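Long-range contacts in myosin-I heavy chain (Dictyostelium discoideum, PDB 5EJQ), which is an actin-based motor with ATPase activity involved in early phagocytosis and adhesion, represented here by a MyTH4-FERM portion of its tail: residues Y13-Y18 and R139-Y144; N22-K27 and L46-D51; S36-E41 and E60-V65. The protein carries 3 engineered substitutions. All coordinates share one frame; numbering follows the deposited sequence.

Overall arrangement
All three contacts lie in the N-terminal, MyTH4-containing region, on the same side of the chain's centre. Contacts 1 and 2 share the bound glutamic acid: contact 1 supplies Asp17, Tyr18, Lys140 and Tyr144 to its pocket and contact 2 supplies Asn22. Their centres are about 16 Å apart, and they pack directly, with Phe15 CZ 3.8 Å from Phe23 CE1 and Tyr18 OH 3.6 Å from Leu47 CD1. Contact 3 touches neither: its centre is about 16 Å from that of contact 2 and about 21 Å from that of contact 1, with nearest atoms about 6 Å and 7 Å away, respectively. Along the chain, the segments of contacts 2 and 3 alternate, between those of contact 1.

Contact 1 (Y13-Y18 and R139-Y144); sequences YSFYDY and RKLIKY. With GLU (glutamic acid), chain D.
Tyr13 meets the 139-144 segment with its hydroxyl, one ring face and one ring edge. Its OH accepts a hydrogen bond from Lys143 NZ at 3.0 Å, and the same ammonium forms a salt bridge with Glu9. Lys143 CB lies over a face of the ring, 3.8 Å from the centroid, while a bend at chi3 (88°) folds the end of the lysine back to the phenol oxygen. Tyr13 also directs its CD1 edge at the face of Tyr144 in a T-shaped pair, with the planes at 80° and the centroids 5.1 Å apart. Water 1 donates to the carbonyl oxygens of both Tyr13 and Tyr144, tying the two backbones together. Ser14, the N-cap of helix 15-22, brings its carbonyl to the edge of the Tyr144 ring, where O is 3.4 Å from CD2. At Phe15 the contact is apolar: its ring edge approaches Leu141 CD1. Asp17 is joined to Tyr144 OH through water 2, although the carboxylate's share of this bridge is weak. Tyr18 closes the cluster. Its CB sits 3.8 Å from the centroid of the Tyr144 ring, over the face opposite the one Tyr13 meets, so this ring is clamped between two tyrosines. With CG anti to the backbone N (chi1 176°), the Tyr18 ring reaches Leu141, whose CD1 stands almost exactly over its centre at 3.7 Å from the centroid. Tyr144 OH lies 2.8 Å from OE2 of the bound glutamic acid. Lys21 and Asn22 complete that pocket with Asp17, Tyr18, Lys140 and Tyr144. Tyr13, Tyr18 and Tyr144 form an aromatic cluster that joins the start of helix 15-22 to the start of helix 142-154 in the MyTH4 domain and forms a wall of the glutamic acid site.

Contact 2 (N22-K27 and L46-D51); sequences NFNIEK and LLVHSD. With GLU (glutamic acid), chain D.
Phe23 lays its ring alongside Leu46 and Leu47, both on one side of its plane, just where the chain leaves helix 15-22. Its CB starts 3.7 Å from Leu46 O, CG follows the same carbonyl and CD2 still borders it. Further out, the rim at CD1 and CE1 meets Leu47 CD2, at 3.7 Å from CD1 and 3.9 Å from CE1. The opposite rim, at CE2, lies near the Leu46 methyls, and the tip, CZ, ends 3.9 Å from Leu46 CD1. Leu46 runs side by side with Phe23, its CB over one ring face toward the rim. Leu47 starts out pointing away from the 22-27 segment, but with CG beside its own backbone N (chi1 -55°) it swings CD2 back to the phenylalanine. Phe35 also meets the Phe23 ring, and Cys106 of helix 101-111 packs on it.

The backbones are joined more directly. Asn24 N donates to Leu46 O over 2.8 Å in a nearly straight bond, 173° at the hydrogen, and Phe23 CA makes a CA-H...O contact with that oxygen at 3.3 Å. Asn24 is the centre of an inverse gamma turn, closed by the bond from Ile25 N to Phe23 O. Water 3 makes a second link, donating to Asn22 O at 2.7 Å and accepting from Val48 N at 2.9 Å. Glu103 of helix 101-111 accepts from Leu46 N, Leu47 N and His49 NE2. Asn22, at the end of helix 15-22, belongs to the glutamic acid pocket of this MyTH4 region.

The chemistry is thus divided: one direct and one water-mediated backbone link join the end of helix 15-22 and the residues after it to the 46-51 segment, beside an apolar cluster. Leu46 N, Leu47 N, Leu46 O and Val48 N all find partners without a strand or helix.

Contact 3 (S36-E41 and E60-V65); sequences SYQESE and EIFSKV. Engineered in segment 36-41: Glu39 (natural residue Lys). Unlike the reference sequence in segment 36-41: Glu41 (reference His).
In this part of the MyTH4 domain, an irregular segment that precedes helix 52-70 lies back against that helix, with Gln38, Ser40 and Glu41 meeting Phe62 and Ser63. Phe62 leaves the helix with CG anti to its backbone N (chi1 -166°), which carries the ring toward the 36-41 segment. The loop meets the ring mainly at its edge: Ser40 O lies 3.3 Å from CE2 and Glu41 CA 4.0 Å from CD2. Gln38 CG is 4.0 Å from the tip atom, CZ, of Phe62. The amide of Gln38 is held by several partners. NE2 donates to Ser40 O at 2.9 Å, from well above the carbonyl plane, while OE1 accepts from Lys110 and Gln30. Ser40 O therefore receives an amide donor and also borders the phenyl edge. An alanine in place of Phe62 would probably open a gap beside Ser40 O and leave Gln38 CG without its aromatic neighbour. Nearer the surface, Ser63 OG donates to Glu41 OE1 over 2.8 Å, meeting the carboxylate on its anti side and 32° out of its plane; Glu41 differs from the reference sequence. Phe62 also rests on Gln107 and Gln111 of helix 101-111, and Ile61 and Val65 of its own helix turn to helix 80-96; the 36-41 segment thus lies against helix 52-70, which itself packs on helices 80-96 and 101-111.

Contact 1 (Y13-Y18 and R139-Y144)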
loop_
_atom_site.group_PDB
_atom_site.type_symbol
_atom_site.label_atom_id
_atom_site.label_comp_id
_atom_site.label_asym_id
_atom_site.label_seq_id
_atom_site.Cartn_x
_atom_site.Cartn_y
_atom_site.Cartn_z
ATOM N N TYR A 13 -8.307 7.711 -35.168
ATOM C CA TYR A 13 -7.143 8.189 -34.418
ATOM C C TYR A 13 -5.809 7.689 -34.967
ATOM O O TYR A 13 -5.040 7.080 -34.223
ATOM C CB TYR A 13 -7.290 7.860 -32.932
ATOM C CG TYR A 13 -8.332 8.702 -32.235
ATOM C CD1 TYR A 13 -8.001 9.931 -31.672
ATOM C CD2 TYR A 13 -9.651 8.268 -32.133
ATOM C CE1 TYR A 13 -8.965 10.721 -31.045
ATOM C CE2 TYR A 13 -10.612 9.035 -31.485
ATOM C CZ TYR A 13 -10.263 10.260 -30.945
ATOM O OH TYR A 13 -11.197 10.993 -30.283
ATOM N N SER A 14 -5.505 8.009 -36.232
ATOM C CA SER A 14 -4.239 7.602 -36.872
ATOM C C SER A 14 -3.081 8.413 -36.297
ATOM O O SER A 14 -3.195 9.631 -36.215
ATOM C CB SER A 14 -4.309 7.775 -38.389
ATOM O OG SER A 14 -3.038 7.540 -38.973
ATOM N N PHE A 15 -1.994 7.735 -35.860
ATOM C CA PHE A 15 -0.851 8.411 -35.260
ATOM C C PHE A 15 -0.246 9.433 -36.183
ATOM O O PHE A 15 0.168 10.486 -35.697
ATOM C CB PHE A 15 0.216 7.444 -34.702
ATOM C CG PHE A 15 1.346 8.180 -34.011
ATOM C CD1 PHE A 15 1.137 8.827 -32.797
ATOM C CD2 PHE A 15 2.602 8.267 -34.600
ATOM C CE1 PHE A 15 2.166 9.554 -32.187
ATOM C CE2 PHE A 15 3.637 8.972 -33.976
ATOM C CZ PHE A 15 3.412 9.609 -32.768
ATOM N N TYR A 16 -0.213 9.139 -37.505
ATOM C CA TYR A 16 0.266 10.031 -38.569
ATOM C C TYR A 16 -0.372 11.421 -38.471
ATOM O O TYR A 16 0.334 12.409 -38.649
ATOM C CB TYR A 16 0.032 9.418 -39.969
ATOM C CG TYR A 16 0.335 10.363 -41.113
ATOM C CD1 TYR A 16 1.634 10.519 -41.592
ATOM C CD2 TYR A 16 -0.679 11.099 -41.724
ATOM C CE1 TYR A 16 1.918 11.390 -42.646
ATOM C CE2 TYR A 16 -0.407 11.965 -42.786
ATOM C CZ TYR A 16 0.896 12.110 -43.239
ATOM O OH TYR A 16 1.179 12.968 -44.278
ATOM N N ASP A 17 -1.684 11.499 -38.166
ATOM C CA ASP A 17 -2.394 12.777 -37.985
ATOM C C ASP A 17 -1.862 13.514 -36.769
ATOM O O ASP A 17 -1.578 14.710 -36.875
ATOM C CB ASP A 17 -3.905 12.565 -37.852
ATOM C CG ASP A 17 -4.539 11.975 -39.095
ATOM O OD1 ASP A 17 -3.955 12.126 -40.188
ATOM O OD2 ASP A 17 -5.631 11.382 -38.976
ATOM N N TYR A 18 -1.675 12.797 -35.623
ATOM C CA TYR A 18 -1.115 13.423 -34.422
ATOM C C TYR A 18 0.280 13.931 -34.733
ATOM O O TYR A 18 0.584 15.054 -34.376
ATOM C CB TYR A 18 -1.060 12.452 -33.217
ATOM C CG TYR A 18 -0.384 13.070 -32.011
ATOM C CD1 TYR A 18 1.004 13.054 -31.879
ATOM C CD2 TYR A 18 -1.131 13.665 -30.994
ATOM C CE1 TYR A 18 1.636 13.702 -30.827
ATOM C CE2 TYR A 18 -0.509 14.286 -29.913
ATOM C CZ TYR A 18 0.877 14.307 -29.838
ATOM O OH TYR A 18 1.509 14.890 -28.778
ATOM N N ARG A 139 -4.220 13.828 -22.056
ATOM C CA ARG A 139 -5.501 13.695 -22.762
ATOM C C ARG A 139 -5.409 14.002 -24.265
ATOM O O ARG A 139 -6.208 13.477 -25.046
ATOM C CB ARG A 139 -6.604 14.539 -22.071
ATOM C CG ARG A 139 -6.531 16.044 -22.362
ATOM C CD ARG A 139 -7.838 16.719 -22.000
ATOM N NE ARG A 139 -7.835 18.140 -22.348
ATOM C CZ ARG A 139 -7.510 19.119 -21.513
ATOM N NH1 ARG A 139 -7.121 18.846 -20.279
ATOM N NH2 ARG A 139 -7.556 20.381 -21.914
ATOM N N LYS A 140 -4.415 14.797 -24.675
ATOM C CA LYS A 140 -4.210 15.145 -26.086
ATOM C C LYS A 140 -3.586 13.987 -26.896
ATOM O O LYS A 140 -3.755 13.943 -28.099
ATOM C CB LYS A 140 -3.381 16.424 -26.230
ATOM C CG LYS A 140 -3.818 17.568 -25.310
ATOM C CD LYS A 140 -4.886 18.451 -25.903
ATOM C CE LYS A 140 -5.189 19.595 -24.969
ATOM N NZ LYS A 140 -6.284 20.444 -25.490
ATOM N N LEU A 141 -2.893 13.047 -26.252
ATOM C CA LEU A 141 -2.325 11.917 -27.012
ATOM C C LEU A 141 -2.970 10.548 -26.687
ATOM O O LEU A 141 -2.965 9.673 -27.544
ATOM C CB LEU A 141 -0.790 11.885 -26.808
ATOM C CG LEU A 141 0.019 10.679 -27.345
ATOM C CD1 LEU A 141 0.044 10.646 -28.854
ATOM C CD2 LEU A 141 1.437 10.677 -26.767
ATOM N N ILE A 142 -3.503 10.349 -25.454
ATOM C CA ILE A 142 -4.003 9.056 -24.959
ATOM C C ILE A 142 -4.895 8.271 -25.977
ATOM O O ILE A 142 -4.778 7.046 -26.005
ATOM C CB ILE A 142 -4.672 9.142 -23.542
ATOM C CG1 ILE A 142 -4.791 7.724 -22.894
ATOM C CG2 ILE A 142 -6.026 9.905 -23.565
ATOM C CD1 ILE A 142 -5.008 7.668 -21.378
ATOM N N LYS A 143 -5.766 8.933 -26.780
ATOM C CA LYS A 143 -6.619 8.181 -27.725
ATOM C C LYS A 143 -5.841 7.760 -28.985
ATOM O O LYS A 143 -6.134 6.710 -29.554
ATOM C CB LYS A 143 -7.941 8.903 -28.060
ATOM C CG LYS A 143 -8.883 8.978 -26.838
ATOM C CD LYS A 143 -10.243 9.619 -27.137
ATOM C CE LYS A 143 -11.263 8.610 -27.608
ATOM N NZ LYS A 143 -12.434 9.293 -28.211
ATOM N N TYR A 144 -4.841 8.559 -29.399
ATOM C CA TYR A 144 -3.984 8.172 -30.530
ATOM C C TYR A 144 -3.109 7.008 -30.109
ATOM O O TYR A 144 -2.923 6.098 -30.897
ATOM C CB TYR A 144 -3.120 9.334 -31.015
ATOM C CG TYR A 144 -3.927 10.419 -31.683
ATOM C CD1 TYR A 144 -4.442 11.483 -30.946
ATOM C CD2 TYR A 144 -4.154 10.400 -33.059
ATOM C CE1 TYR A 144 -5.167 12.501 -31.559
ATOM C CE2 TYR A 144 -4.879 11.412 -33.682
ATOM C CZ TYR A 144 -5.374 12.466 -32.926
ATOM O OH TYR A 144 -6.107 13.469 -33.500
HETATM N N GLU D . -5.028 16.641 -29.680
HETATM C CA GLU D . -3.655 16.481 -30.153
HETATM C C GLU D . -2.791 17.735 -29.907
HETATM O O GLU D . -3.098 18.814 -30.460
HETATM C CB GLU D . -3.591 16.007 -31.626
HETATM C CG GLU D . -4.507 16.709 -32.617
HETATM C CD GLU D . -4.528 16.167 -34.038
HETATM O OE1 GLU D . -5.138 16.827 -34.911
HETATM O OE2 GLU D . -3.975 15.071 -34.280
HETATM O OXT GLU D . -1.821 17.637 -29.123
HETATM O O HOH W 1 -2.760 5.952 -33.489
HETATM O O HOH W 2 -6.983 12.326 -36.033
#

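Contact 2 (N22-K27 and L46-D51)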
loop_
_atom_site.group_PDB
_atom_site.type_symbol
_atom_site.label_atom_id
_atom_site.label_comp_id
_atom_site.label_asym_id
_atom_site.label_seq_id
_atom_site.Cartn_x
_atom_site.Cartn_y
_atom_site.Cartn_z
ATOM N N ASN A 22 1.750 17.724 -34.473
ATOM C CA ASN A 22 2.513 18.051 -33.266
ATOM C C ASN A 22 4.043 17.873 -33.332
ATOM O O ASN A 22 4.736 18.438 -32.481
ATOM C CB ASN A 22 1.944 17.255 -32.068
ATOM C CG ASN A 22 0.473 17.494 -31.838
ATOM O OD1 ASN A 22 0.077 18.485 -31.250
ATOM N ND2 ASN A 22 -0.380 16.623 -32.353
ATOM N N PHE A 23 4.575 17.102 -34.294
ATOM C CA PHE A 23 6.028 16.907 -34.338
ATOM C C PHE A 23 6.782 18.188 -34.666
ATOM O O PHE A 23 6.300 19.020 -35.434
ATOM C CB PHE A 23 6.456 15.746 -35.249
ATOM C CG PHE A 23 6.514 14.359 -34.630
ATOM C CD1 PHE A 23 5.559 13.946 -33.699
ATOM C CD2 PHE A 23 7.473 13.438 -35.040
ATOM C CE1 PHE A 23 5.593 12.659 -33.156
ATOM C CE2 PHE A 23 7.497 12.143 -34.502
ATOM C CZ PHE A 23 6.558 11.761 -33.570
ATOM N N ASN A 24 7.949 18.341 -34.025
ATOM C CA ASN A 24 8.912 19.445 -34.098
ATOM C C ASN A 24 9.712 19.277 -35.416
ATOM O O ASN A 24 10.942 19.237 -35.413
ATOM C CB ASN A 24 9.800 19.330 -32.837
ATOM C CG ASN A 24 10.891 20.349 -32.596
ATOM O OD1 ASN A 24 11.992 19.986 -32.139
ATOM N ND2 ASN A 24 10.591 21.637 -32.789
ATOM N N ILE A 25 8.975 19.176 -36.540
ATOM C CA ILE A 25 9.436 18.902 -37.905
ATOM C C ILE A 25 10.547 19.867 -38.367
ATOM O O ILE A 25 11.555 19.398 -38.905
ATOM C CB ILE A 25 8.220 18.833 -38.891
ATOM C CG1 ILE A 25 7.291 17.638 -38.518
ATOM C CG2 ILE A 25 8.677 18.704 -40.368
ATOM C CD1 ILE A 25 5.797 17.859 -38.714
ATOM N N GLU A 26 10.396 21.182 -38.116
ATOM C CA GLU A 26 11.399 22.183 -38.510
ATOM C C GLU A 26 12.782 21.957 -37.851
ATOM O O GLU A 26 13.803 22.176 -38.508
ATOM C CB GLU A 26 10.889 23.629 -38.279
ATOM C CG GLU A 26 10.523 23.961 -36.836
ATOM C CD GLU A 26 10.666 25.418 -36.439
ATOM O OE1 GLU A 26 9.623 26.086 -36.255
ATOM O OE2 GLU A 26 11.820 25.885 -36.286
ATOM N N LYS A 27 12.810 21.483 -36.584
ATOM C CA LYS A 27 14.061 21.258 -35.839
ATOM C C LYS A 27 14.660 19.839 -36.017
ATOM O O LYS A 27 15.797 19.600 -35.603
ATOM C CB LYS A 27 13.897 21.618 -34.352
ATOM C CG LYS A 27 13.456 23.062 -34.127
ATOM C CD LYS A 27 14.443 23.859 -33.287
ATOM C CE LYS A 27 14.245 25.357 -33.421
ATOM N NZ LYS A 27 12.973 25.826 -32.799
ATOM N N LEU A 46 11.218 15.256 -30.371
ATOM C CA LEU A 46 10.153 14.930 -31.316
ATOM C C LEU A 46 9.027 15.944 -31.198
ATOM O O LEU A 46 8.440 16.290 -32.209
ATOM C CB LEU A 46 9.577 13.524 -31.064
ATOM C CG LEU A 46 10.482 12.323 -31.362
ATOM C CD1 LEU A 46 9.663 11.057 -31.335
ATOM C CD2 LEU A 46 11.202 12.476 -32.730
ATOM N N LEU A 47 8.722 16.404 -29.963
ATOM C CA LEU A 47 7.646 17.376 -29.714
ATOM C C LEU A 47 8.217 18.743 -29.347
ATOM O O LEU A 47 9.423 18.854 -29.134
ATOM C CB LEU A 47 6.664 16.860 -28.627
ATOM C CG LEU A 47 6.013 15.458 -28.852
ATOM C CD1 LEU A 47 4.933 15.192 -27.813
ATOM C CD2 LEU A 47 5.401 15.322 -30.254
ATOM N N VAL A 48 7.362 19.781 -29.269
ATOM C CA VAL A 48 7.815 21.138 -28.936
ATOM C C VAL A 48 7.717 21.394 -27.442
ATOM O O VAL A 48 6.632 21.323 -26.870
ATOM C CB VAL A 48 7.097 22.245 -29.761
ATOM C CG1 VAL A 48 7.820 23.583 -29.612
ATOM C CG2 VAL A 48 6.993 21.860 -31.237
ATOM N N HIS A 49 8.844 21.709 -26.808
ATOM C CA HIS A 49 8.880 22.014 -25.372
ATOM C C HIS A 49 9.181 23.517 -25.170
ATOM O O HIS A 49 9.988 24.070 -25.905
ATOM C CB HIS A 49 9.917 21.127 -24.663
ATOM C CG HIS A 49 9.677 19.662 -24.897
ATOM N ND1 HIS A 49 8.652 18.978 -24.247
ATOM C CD2 HIS A 49 10.289 18.814 -25.753
ATOM C CE1 HIS A 49 8.695 17.741 -24.711
ATOM N NE2 HIS A 49 9.670 17.589 -25.612
ATOM N N SER A 50 8.541 24.171 -24.186
ATOM C CA SER A 50 8.811 25.599 -23.925
ATOM C C SER A 50 10.171 25.818 -23.242
ATOM O O SER A 50 10.808 26.848 -23.448
ATOM C CB SER A 50 7.676 26.253 -23.140
ATOM O OG SER A 50 7.428 25.562 -21.928
ATOM N N ASP A 51 10.630 24.852 -22.448
ATOM C CA ASP A 51 11.936 24.977 -21.813
ATOM C C ASP A 51 12.988 24.233 -22.661
ATOM O O ASP A 51 12.835 23.041 -22.927
ATOM C CB ASP A 51 11.884 24.456 -20.361
ATOM C CG ASP A 51 13.150 24.658 -19.537
ATOM O OD1 ASP A 51 14.148 25.160 -20.086
ATOM O OD2 ASP A 51 13.140 24.309 -18.351
HETATM N N GLU D . -5.028 16.641 -29.680
HETATM C CA GLU D . -3.655 16.481 -30.153
HETATM C C GLU D . -2.791 17.735 -29.907
HETATM O O GLU D . -3.098 18.814 -30.460
HETATM C CB GLU D . -3.591 16.007 -31.626
HETATM C CG GLU D . -4.507 16.709 -32.617
HETATM C CD GLU D . -4.528 16.167 -34.038
HETATM O OE1 GLU D . -5.138 16.827 -34.911
HETATM O OE2 GLU D . -3.975 15.071 -34.280
HETATM O OXT GLU D . -1.821 17.637 -29.123
HETATM O O HOH W 3 4.601 19.235 -29.909
#

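Contact 3 (S36-E41 and E60-V65)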
loop_
_atom_site.group_PDB
_atom_site.type_symbol
_atom_site.label_atom_id
_atom_site.label_comp_id
_atom_site.label_asym_id
_atom_site.label_seq_id
_atom_site.Cartn_x
_atom_site.Cartn_y
_atom_site.Cartn_z
ATOM N N SER A 36 9.459 7.126 -37.942
ATOM C CA SER A 36 9.668 5.697 -37.712
ATOM C C SER A 36 11.060 5.368 -37.213
ATOM O O SER A 36 11.894 6.265 -37.039
ATOM C CB SER A 36 9.300 4.882 -38.953
ATOM O OG SER A 36 10.029 5.313 -40.083
ATOM N N TYR A 37 11.272 4.087 -36.880
ATOM C CA TYR A 37 12.516 3.604 -36.313
ATOM C C TYR A 37 13.777 4.157 -36.993
ATOM O O TYR A 37 13.887 4.131 -38.221
ATOM C CB TYR A 37 12.543 2.068 -36.342
ATOM C CG TYR A 37 13.895 1.477 -36.000
ATOM C CD1 TYR A 37 14.269 1.270 -34.678
ATOM C CD2 TYR A 37 14.820 1.174 -36.996
ATOM C CE1 TYR A 37 15.518 0.753 -34.352
ATOM C CE2 TYR A 37 16.081 0.665 -36.681
ATOM C CZ TYR A 37 16.407 0.419 -35.358
ATOM O OH TYR A 37 17.621 -0.098 -35.017
ATOM N N GLN A 38 14.748 4.562 -36.170
ATOM C CA GLN A 38 16.081 4.953 -36.602
ATOM C C GLN A 38 17.069 4.437 -35.585
ATOM O O GLN A 38 16.718 4.241 -34.410
ATOM C CB GLN A 38 16.220 6.461 -36.847
ATOM C CG GLN A 38 16.213 7.309 -35.592
ATOM C CD GLN A 38 16.212 8.762 -35.952
ATOM O OE1 GLN A 38 15.262 9.293 -36.523
ATOM N NE2 GLN A 38 17.237 9.442 -35.549
ATOM N N GLU A 39 18.308 4.218 -36.033
ATOM C CA GLU A 39 19.389 3.680 -35.217
ATOM C C GLU A 39 20.150 4.784 -34.531
ATOM O O GLU A 39 20.748 4.565 -33.481
ATOM C CB GLU A 39 20.385 2.907 -36.095
ATOM C CG GLU A 39 19.827 1.644 -36.696
ATOM C CD GLU A 39 20.829 0.907 -37.556
ATOM O OE1 GLU A 39 21.933 0.593 -37.051
ATOM O OE2 GLU A 39 20.508 0.644 -38.738
ATOM N N SER A 40 20.228 5.928 -35.182
ATOM C CA SER A 40 21.009 7.037 -34.666
ATOM C C SER A 40 20.173 7.910 -33.735
ATOM O O SER A 40 18.937 7.865 -33.732
ATOM C CB SER A 40 21.582 7.864 -35.817
ATOM O OG SER A 40 20.529 8.408 -36.602
ATOM N N GLU A 41 20.871 8.726 -32.974
ATOM C CA GLU A 41 20.306 9.642 -32.008
ATOM C C GLU A 41 19.578 10.763 -32.699
ATOM O O GLU A 41 19.963 11.148 -33.798
ATOM C CB GLU A 41 21.425 10.153 -31.082
ATOM C CG GLU A 41 21.834 9.075 -30.090
ATOM C CD GLU A 41 23.188 9.207 -29.426
ATOM O OE1 GLU A 41 23.279 8.904 -28.213
ATOM O OE2 GLU A 41 24.171 9.552 -30.122
ATOM N N GLU A 60 18.274 13.235 -24.587
ATOM C CA GLU A 60 18.920 12.316 -23.650
ATOM C C GLU A 60 18.056 11.054 -23.458
ATOM O O GLU A 60 18.582 9.960 -23.410
ATOM C CB GLU A 60 19.092 13.032 -22.319
ATOM C CG GLU A 60 20.309 12.609 -21.519
ATOM C CD GLU A 60 20.542 13.432 -20.260
ATOM O OE1 GLU A 60 20.043 14.581 -20.177
ATOM O OE2 GLU A 60 21.229 12.913 -19.349
ATOM N N ILE A 61 16.731 11.223 -23.335
ATOM C CA ILE A 61 15.770 10.126 -23.197
ATOM C C ILE A 61 15.864 9.192 -24.397
ATOM O O ILE A 61 15.868 7.977 -24.207
ATOM C CB ILE A 61 14.334 10.651 -22.925
ATOM C CG1 ILE A 61 14.199 11.075 -21.431
ATOM C CG2 ILE A 61 13.240 9.598 -23.309
ATOM C CD1 ILE A 61 12.881 11.989 -21.139
ATOM N N PHE A 62 15.959 9.752 -25.615
ATOM C CA PHE A 62 16.071 8.939 -26.827
ATOM C C PHE A 62 17.311 8.004 -26.810
ATOM O O PHE A 62 17.192 6.837 -27.198
ATOM C CB PHE A 62 16.001 9.797 -28.090
ATOM C CG PHE A 62 15.781 8.978 -29.347
ATOM C CD1 PHE A 62 14.506 8.531 -29.696
ATOM C CD2 PHE A 62 16.848 8.647 -30.177
ATOM C CE1 PHE A 62 14.308 7.763 -30.849
ATOM C CE2 PHE A 62 16.652 7.866 -31.320
ATOM C CZ PHE A 62 15.385 7.435 -31.652
ATOM N N SER A 63 18.471 8.509 -26.325
ATOM C CA SER A 63 19.721 7.747 -26.190
ATOM C C SER A 63 19.511 6.563 -25.251
ATOM O O SER A 63 20.030 5.485 -25.519
ATOM C CB SER A 63 20.833 8.629 -25.621
ATOM O OG SER A 63 21.190 9.642 -26.544
ATOM N N LYS A 64 18.776 6.781 -24.130
ATOM C CA LYS A 64 18.452 5.734 -23.147
ATOM C C LYS A 64 17.513 4.686 -23.751
ATOM O O LYS A 64 17.631 3.520 -23.410
ATOM C CB LYS A 64 17.825 6.337 -21.858
ATOM C CG LYS A 64 18.612 7.474 -21.231
ATOM C CD LYS A 64 19.889 7.006 -20.579
ATOM C CE LYS A 64 20.645 8.168 -19.999
ATOM N NZ LYS A 64 21.865 7.713 -19.300
ATOM N N VAL A 65 16.580 5.100 -24.633
ATOM C CA VAL A 65 15.650 4.196 -25.337
ATOM C C VAL A 65 16.505 3.257 -26.206
ATOM O O VAL A 65 16.320 2.038 -26.143
ATOM C CB VAL A 65 14.577 4.973 -26.170
ATOM C CG1 VAL A 65 13.790 4.038 -27.098
ATOM C CG2 VAL A 65 13.630 5.746 -25.258
#